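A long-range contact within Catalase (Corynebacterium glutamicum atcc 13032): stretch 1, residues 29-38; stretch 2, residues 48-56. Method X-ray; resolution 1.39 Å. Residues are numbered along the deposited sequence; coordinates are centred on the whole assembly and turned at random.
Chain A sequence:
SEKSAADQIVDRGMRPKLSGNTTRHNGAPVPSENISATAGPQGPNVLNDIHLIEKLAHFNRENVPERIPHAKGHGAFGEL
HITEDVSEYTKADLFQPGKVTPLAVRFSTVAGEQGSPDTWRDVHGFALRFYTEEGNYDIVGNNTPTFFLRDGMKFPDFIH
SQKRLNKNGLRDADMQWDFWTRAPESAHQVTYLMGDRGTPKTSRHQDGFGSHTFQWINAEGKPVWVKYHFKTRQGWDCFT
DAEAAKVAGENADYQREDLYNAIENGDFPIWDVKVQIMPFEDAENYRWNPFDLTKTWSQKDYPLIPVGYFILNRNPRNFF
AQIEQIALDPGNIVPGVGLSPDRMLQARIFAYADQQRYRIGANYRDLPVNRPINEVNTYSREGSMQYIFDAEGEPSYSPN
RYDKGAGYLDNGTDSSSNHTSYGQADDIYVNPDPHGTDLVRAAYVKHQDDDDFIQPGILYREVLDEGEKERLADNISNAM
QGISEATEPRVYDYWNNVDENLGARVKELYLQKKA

Stretch 1 (29-38) PVPSENISAT
Stretch 2, residues 48-56: NDIHLIEKL

Residues 29-38 form an irregular segment that loops beside the first turns of a helix that begins at I50 and runs on past L56, starting beside H51, reaching K55 around E33, and returning to D49 at A37. Most of the segment is extended, V30 at phi/psi -85/125 and S36 at -94/159, but P31 (-69/-50), E33 (-98/2) and N34 (-116/-35) bend it. S32 OG bridges the turn at E33 and N34, accepting from N34 N at 2.9 Å and from I35 N at 3.1 Å. Register is set by three CA pairs: V30 CA to H51 CA 6.9 Å, S36 CA to L52 CA 6.6 Å, A37 CA to D49 CA 5.9 Å.

D49 (-82/91, chi1 t) is the N-cap and serves two structures at once. Its OD1 accepts from L52 N at 3.0 Å, capping the helix, while its OD2 accepts from A37 N at 2.9 Å, tying the segment to the helix start. A water donates to both I35 O and D49 OD2, 2.7 Å each, adding a second, indirect link. S36, chi1 p, points its CB toward the helix, 4.0 Å from L52 CD2.

One turn apart, H51 and K55 (both chi1 t, the lysine extended throughout) converge on a single carboxylate oxygen. CA-to-CB of E33 points sideways, yet chi1 m and chi2 m bring its end nearer: OE1 accepts from H51 NE2 at 2.8 Å, nearly linear at 172°, and forms a salt bridge with K55 NZ, also 2.8 Å. V30, chi1 t, covers one face of the imidazole, CG1 lying 3.8 Å from the centroid of the H51 ring in a CH-pi contact, whereas E33 OE1 and S32 O, the latter 3.4 Å from H51 CD2, sit at the ring edge. The rule is economical: an apolar carbon over one face, two oxygens at the edge.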

ATOM      1  N   PRO A  29      17.216 -15.985 -18.947  1.00  9.10           N
ATOM      2  CA  PRO A  29      17.303 -15.169 -20.166  1.00  8.50           C
ATOM      3  C   PRO A  29      15.947 -14.793 -20.765  1.00  9.10           C
ATOM      4  O   PRO A  29      15.020 -15.607 -20.789  1.00  9.98           O
ATOM      5  CB  PRO A  29      18.064 -16.072 -21.147  1.00 10.92           C
ATOM      6  CG  PRO A  29      18.852 -17.011 -20.278  1.00 13.31           C
ATOM      7  CD  PRO A  29      17.981 -17.244 -19.061  1.00 10.23           C
ATOM      8  N   VAL A  30      15.846 -13.556 -21.245  1.00  9.28           N
ATOM      9  CA  VAL A  30      14.653 -13.073 -21.934  1.00  8.75           C
ATOM     10  C   VAL A  30      14.714 -13.457 -23.399  1.00  8.44           C
ATOM     11  O   VAL A  30      15.694 -13.141 -24.057  1.00  8.72           O
ATOM     12  CB  VAL A  30      14.546 -11.535 -21.864  1.00  9.00           C
ATOM     13  CG1 VAL A  30      13.482 -11.009 -22.830  1.00  8.99           C
ATOM     14  CG2 VAL A  30      14.239 -11.081 -20.456  1.00 10.74           C
ATOM     15  N   PRO A  31      13.676 -14.144 -23.914  1.00  8.93           N
ATOM     16  CA  PRO A  31      13.708 -14.464 -25.350  1.00  9.76           C
ATOM     17  C   PRO A  31      13.558 -13.209 -26.233  1.00  8.56           C
ATOM     18  O   PRO A  31      14.368 -12.995 -27.139  1.00  9.58           O
ATOM     19  CB  PRO A  31      12.517 -15.416 -25.530  1.00 10.91           C
ATOM     20  CG  PRO A  31      12.297 -16.011 -24.141  1.00 10.90           C
ATOM     21  CD  PRO A  31      12.604 -14.868 -23.206  1.00 10.99           C
ATOM     22  N   SER A  32      12.557 -12.374 -25.969  1.00  7.95           N
ATOM     23  CA  SER A  32      12.353 -11.183 -26.795  1.00  7.58           C
ATOM     24  C   SER A  32      11.817  -9.992 -26.020  1.00  8.31           C
ATOM     25  O   SER A  32      10.953 -10.140 -25.144  1.00  9.32           O
ATOM     26  CB  SER A  32      11.406 -11.492 -27.964  1.00  9.04           C
ATOM     27  OG  SER A  32      11.294 -10.388 -28.856  1.00  8.70           O
ATOM     28  N   GLU A  33      12.324  -8.812 -26.376  1.00  8.28           N
ATOM     29  CA  GLU A  33      11.777  -7.549 -25.890  1.00  7.42           C
ATOM     30  C   GLU A  33      10.828  -6.944 -26.916  1.00  8.26           C
ATOM     31  O   GLU A  33      10.308  -5.850 -26.700  1.00  7.96           O
ATOM     32  CB  GLU A  33      12.898  -6.539 -25.618  1.00  7.91           C
ATOM     33  CG  GLU A  33      13.893  -6.950 -24.548  1.00  7.92           C
ATOM     34  CD  GLU A  33      13.305  -6.989 -23.144  1.00  8.69           C
ATOM     35  OE1 GLU A  33      12.089  -6.722 -22.964  1.00  8.04           O
ATOM     36  OE2 GLU A  33      14.079  -7.264 -22.201  1.00  9.04           O
ATOM     37  N   ASN A  34      10.622  -7.653 -28.028  1.00  7.30           N
ATOM     38  CA  ASN A  34       9.915  -7.116 -29.186  1.00  7.58           C
ATOM     39  C   ASN A  34       8.596  -7.791 -29.545  1.00  6.53           C
ATOM     40  O   ASN A  34       7.673  -7.129 -30.029  1.00  8.68           O
ATOM     41  CB  ASN A  34      10.827  -7.158 -30.420  1.00  7.83           C
ATOM     42  CG  ASN A  34      12.036  -6.235 -30.295  1.00  8.32           C
ATOM     43  OD1 ASN A  34      12.027  -5.270 -29.516  1.00  8.30           O
ATOM     44  ND2 ASN A  34      13.084  -6.522 -31.068  1.00  9.61           N
ATOM     45  N   ILE A  35       8.513  -9.105 -29.351  1.00  6.92           N
ATOM     46  CA  ILE A  35       7.365  -9.872 -29.831  1.00  8.68           C
ATOM     47  C   ILE A  35       6.837 -10.744 -28.712  1.00  8.83           C
ATOM     48  O   ILE A  35       7.616 -11.428 -28.042  1.00  8.63           O
ATOM     49  CB  ILE A  35       7.755 -10.777 -31.028  1.00  9.65           C
ATOM     50  CG1 ILE A  35       8.367  -9.934 -32.155  1.00 10.47           C
ATOM     51  CG2 ILE A  35       6.551 -11.601 -31.506  1.00 10.28           C
ATOM     52  CD1 ILE A  35       8.774 -10.730 -33.382  1.00 11.19           C
ATOM     53  N   SER A  36       5.520 -10.707 -28.508  1.00  8.79           N
ATOM     54  CA  SER A  36       4.870 -11.528 -27.487  1.00  8.21           C
ATOM     55  C   SER A  36       4.359 -12.843 -28.072  1.00  8.64           C
ATOM     56  O   SER A  36       4.155 -12.959 -29.291  1.00  9.38           O
ATOM     57  CB  SER A  36       3.743 -10.750 -26.788  1.00  9.27           C
ATOM     58  OG  SER A  36       2.782 -10.255 -27.713  1.00 10.30           O
ATOM     59  N   ALA A  37       4.159 -13.831 -27.202  1.00  9.23           N
ATOM     60  CA  ALA A  37       3.838 -15.191 -27.642  1.00  9.22           C
ATOM     61  C   ALA A  37       2.340 -15.392 -27.866  1.00  9.93           C
ATOM     62  O   ALA A  37       1.512 -15.002 -27.034  1.00  9.45           O
ATOM     63  CB  ALA A  37       4.369 -16.211 -26.641  1.00  9.84           C
ATOM     64  N   THR A  38       1.998 -16.012 -28.996  1.00  9.49           N
ATOM     65  CA  THR A  38       0.603 -16.228 -29.360  1.00 10.24           C
ATOM     66  C   THR A  38       0.370 -17.685 -29.754  1.00  9.52           C
ATOM     67  O   THR A  38       1.319 -18.408 -30.085  1.00 10.48           O
ATOM     68  CB  THR A  38       0.182 -15.290 -30.519  1.00 10.44           C
ATOM     69  OG1 THR A  38       1.068 -15.471 -31.633  1.00 10.78           O
ATOM     70  CG2 THR A  38       0.211 -13.812 -30.082  1.00 11.60           C
ATOM     71  N   ASN A  48       0.733 -17.317 -20.533  1.00  9.18           N
ATOM     72  CA  ASN A  48       2.046 -17.635 -19.977  1.00  9.11           C
ATOM     73  C   ASN A  48       3.242 -17.100 -20.756  1.00  8.10           C
ATOM     74  O   ASN A  48       4.277 -17.762 -20.840  1.00  9.97           O
ATOM     75  CB  ASN A  48       2.202 -19.135 -19.732  1.00  9.90           C
ATOM     76  CG  ASN A  48       1.216 -19.670 -18.714  1.00 10.72           C
ATOM     77  OD1 ASN A  48       0.670 -18.934 -17.873  1.00 13.65           O
ATOM     78  ND2 ASN A  48       0.971 -20.957 -18.789  1.00 10.16           N
ATOM     79  N   ASP A  49       3.103 -15.903 -21.314  1.00  8.33           N
ATOM     80  CA  ASP A  49       4.283 -15.150 -21.717  1.00  8.67           C
ATOM     81  C   ASP A  49       4.778 -14.473 -20.438  1.00  8.16           C
ATOM     82  O   ASP A  49       4.325 -13.380 -20.076  1.00  8.93           O
ATOM     83  CB  ASP A  49       3.981 -14.142 -22.828  1.00 10.48           C
ATOM     84  CG  ASP A  49       5.245 -13.536 -23.408  1.00  9.27           C
ATOM     85  OD1 ASP A  49       6.216 -13.385 -22.628  1.00  9.16           O
ATOM     86  OD2 ASP A  49       5.289 -13.226 -24.626  1.00  8.47           O
ATOM     87  N   ILE A  50       5.676 -15.153 -19.730  1.00  9.09           N
ATOM     88  CA  ILE A  50       6.051 -14.731 -18.385  1.00  8.48           C
ATOM     89  C   ILE A  50       6.716 -13.361 -18.416  1.00  7.98           C
ATOM     90  O   ILE A  50       6.399 -12.484 -17.607  1.00  8.42           O
ATOM     91  CB  ILE A  50       6.962 -15.779 -17.692  1.00  9.07           C
ATOM     92  CG1 ILE A  50       6.255 -17.140 -17.642  1.00  9.74           C
ATOM     93  CG2 ILE A  50       7.350 -15.316 -16.288  1.00 10.29           C
ATOM     94  CD1 ILE A  50       7.158 -18.289 -17.233  1.00 10.71           C
ATOM     95  N   HIS A  51       7.625 -13.170 -19.362  1.00  8.22           N
ATOM     96  CA  HIS A  51       8.294 -11.884 -19.491  1.00  7.91           C
ATOM     97  C   HIS A  51       7.325 -10.753 -19.834  1.00  8.41           C
ATOM     98  O   HIS A  51       7.416  -9.669 -19.263  1.00  8.93           O
ATOM     99  CB  HIS A  51       9.430 -11.954 -20.510  1.00  8.71           C
ATOM    100  CG  HIS A  51      10.140 -10.652 -20.690  1.00  7.24           C
ATOM    101  ND1 HIS A  51      10.734  -9.982 -19.642  1.00  8.26           N
ATOM    102  CD2 HIS A  51      10.338  -9.887 -21.790  1.00  8.06           C
ATOM    103  CE1 HIS A  51      11.269  -8.859 -20.090  1.00  8.09           C
ATOM    104  NE2 HIS A  51      11.043  -8.779 -21.390  1.00  7.89           N
ATOM    105  N   LEU A  52       6.384 -10.995 -20.744  1.00  7.98           N
ATOM    106  CA  LEU A  52       5.406  -9.957 -21.082  1.00  8.00           C
ATOM    107  C   LEU A  52       4.678  -9.459 -19.838  1.00  8.32           C
ATOM    108  O   LEU A  52       4.573  -8.252 -19.597  1.00  8.49           O
ATOM    109  CB  LEU A  52       4.382 -10.468 -22.092  1.00  7.86           C
ATOM    110  CG  LEU A  52       3.236  -9.505 -22.412  1.00  8.60           C
ATOM    111  CD1 LEU A  52       3.746  -8.306 -23.194  1.00  9.36           C
ATOM    112  CD2 LEU A  52       2.126 -10.241 -23.173  1.00  9.29           C
ATOM    113  N   ILE A  53       4.164 -10.393 -19.047  1.00  8.69           N
ATOM    114  CA  ILE A  53       3.386 -10.018 -17.880  1.00  7.61           C
ATOM    115  C   ILE A  53       4.276  -9.332 -16.834  1.00  8.25           C
ATOM    116  O   ILE A  53       3.873  -8.347 -16.221  1.00  8.40           O
ATOM    117  CB  ILE A  53       2.614 -11.216 -17.290  1.00  7.78           C
ATOM    118  CG1 ILE A  53       1.678 -11.817 -18.346  1.00 10.25           C
ATOM    119  CG2 ILE A  53       1.857 -10.800 -16.035  1.00  8.73           C
ATOM    120  CD1 ILE A  53       0.735 -10.819 -18.974  1.00 13.56           C
ATOM    121  N   GLU A  54       5.496  -9.825 -16.653  1.00  6.84           N
ATOM    122  CA  GLU A  54       6.399  -9.240 -15.668  1.00  8.00           C
ATOM    123  C   GLU A  54       6.772  -7.801 -16.062  1.00  7.74           C
ATOM    124  O   GLU A  54       6.803  -6.890 -15.223  1.00  7.83           O
ATOM    125  CB  GLU A  54       7.647 -10.110 -15.532  1.00  9.09           C
ATOM    126  CG  GLU A  54       8.633  -9.660 -14.482  1.00 10.79           C
ATOM    127  CD  GLU A  54       9.695 -10.710 -14.255  1.00 14.42           C
ATOM    128  OE1 GLU A  54       9.432 -11.680 -13.514  1.00 23.56           O
ATOM    129  OE2 GLU A  54      10.793 -10.586 -14.833  1.00 10.59           O
ATOM    130  N   LYS A  55       7.045  -7.607 -17.349  1.00  7.47           N
ATOM    131  CA  LYS A  55       7.398  -6.302 -17.901  1.00  7.52           C
ATOM    132  C   LYS A  55       6.248  -5.303 -17.761  1.00  7.53           C
ATOM    133  O   LYS A  55       6.442  -4.176 -17.302  1.00  7.66           O
ATOM    134  CB  LYS A  55       7.790  -6.478 -19.375  1.00  7.85           C
ATOM    135  CG  LYS A  55       8.362  -5.241 -20.056  1.00  8.88           C
ATOM    136  CD  LYS A  55       8.952  -5.614 -21.420  1.00  8.48           C
ATOM    137  CE  LYS A  55       9.535  -4.411 -22.154  1.00  8.75           C
ATOM    138  NZ  LYS A  55      10.079  -4.846 -23.488  1.00  7.88           N
ATOM    139  N   LEU A  56       5.042  -5.717 -18.146  1.00  6.33           N
ATOM    140  CA  LEU A  56       3.874  -4.856 -18.030  1.00  7.17           C
ATOM    141  C   LEU A  56       3.524  -4.566 -16.581  1.00  7.24           C
ATOM    142  O   LEU A  56       3.181  -3.432 -16.243  1.00  7.60           O
ATOM    143  CB  LEU A  56       2.661  -5.476 -18.735  1.00  7.78           C
ATOM    144  CG  LEU A  56       2.705  -5.569 -20.261  1.00  8.69           C
ATOM    145  CD1 LEU A  56       1.481  -6.328 -20.760  1.00  9.27           C
ATOM    146  CD2 LEU A  56       2.783  -4.187 -20.895  1.00  9.91           C
TER
HETATM  147  O   HOH W   1       7.669 -13.042 -25.847  1.00  8.48           O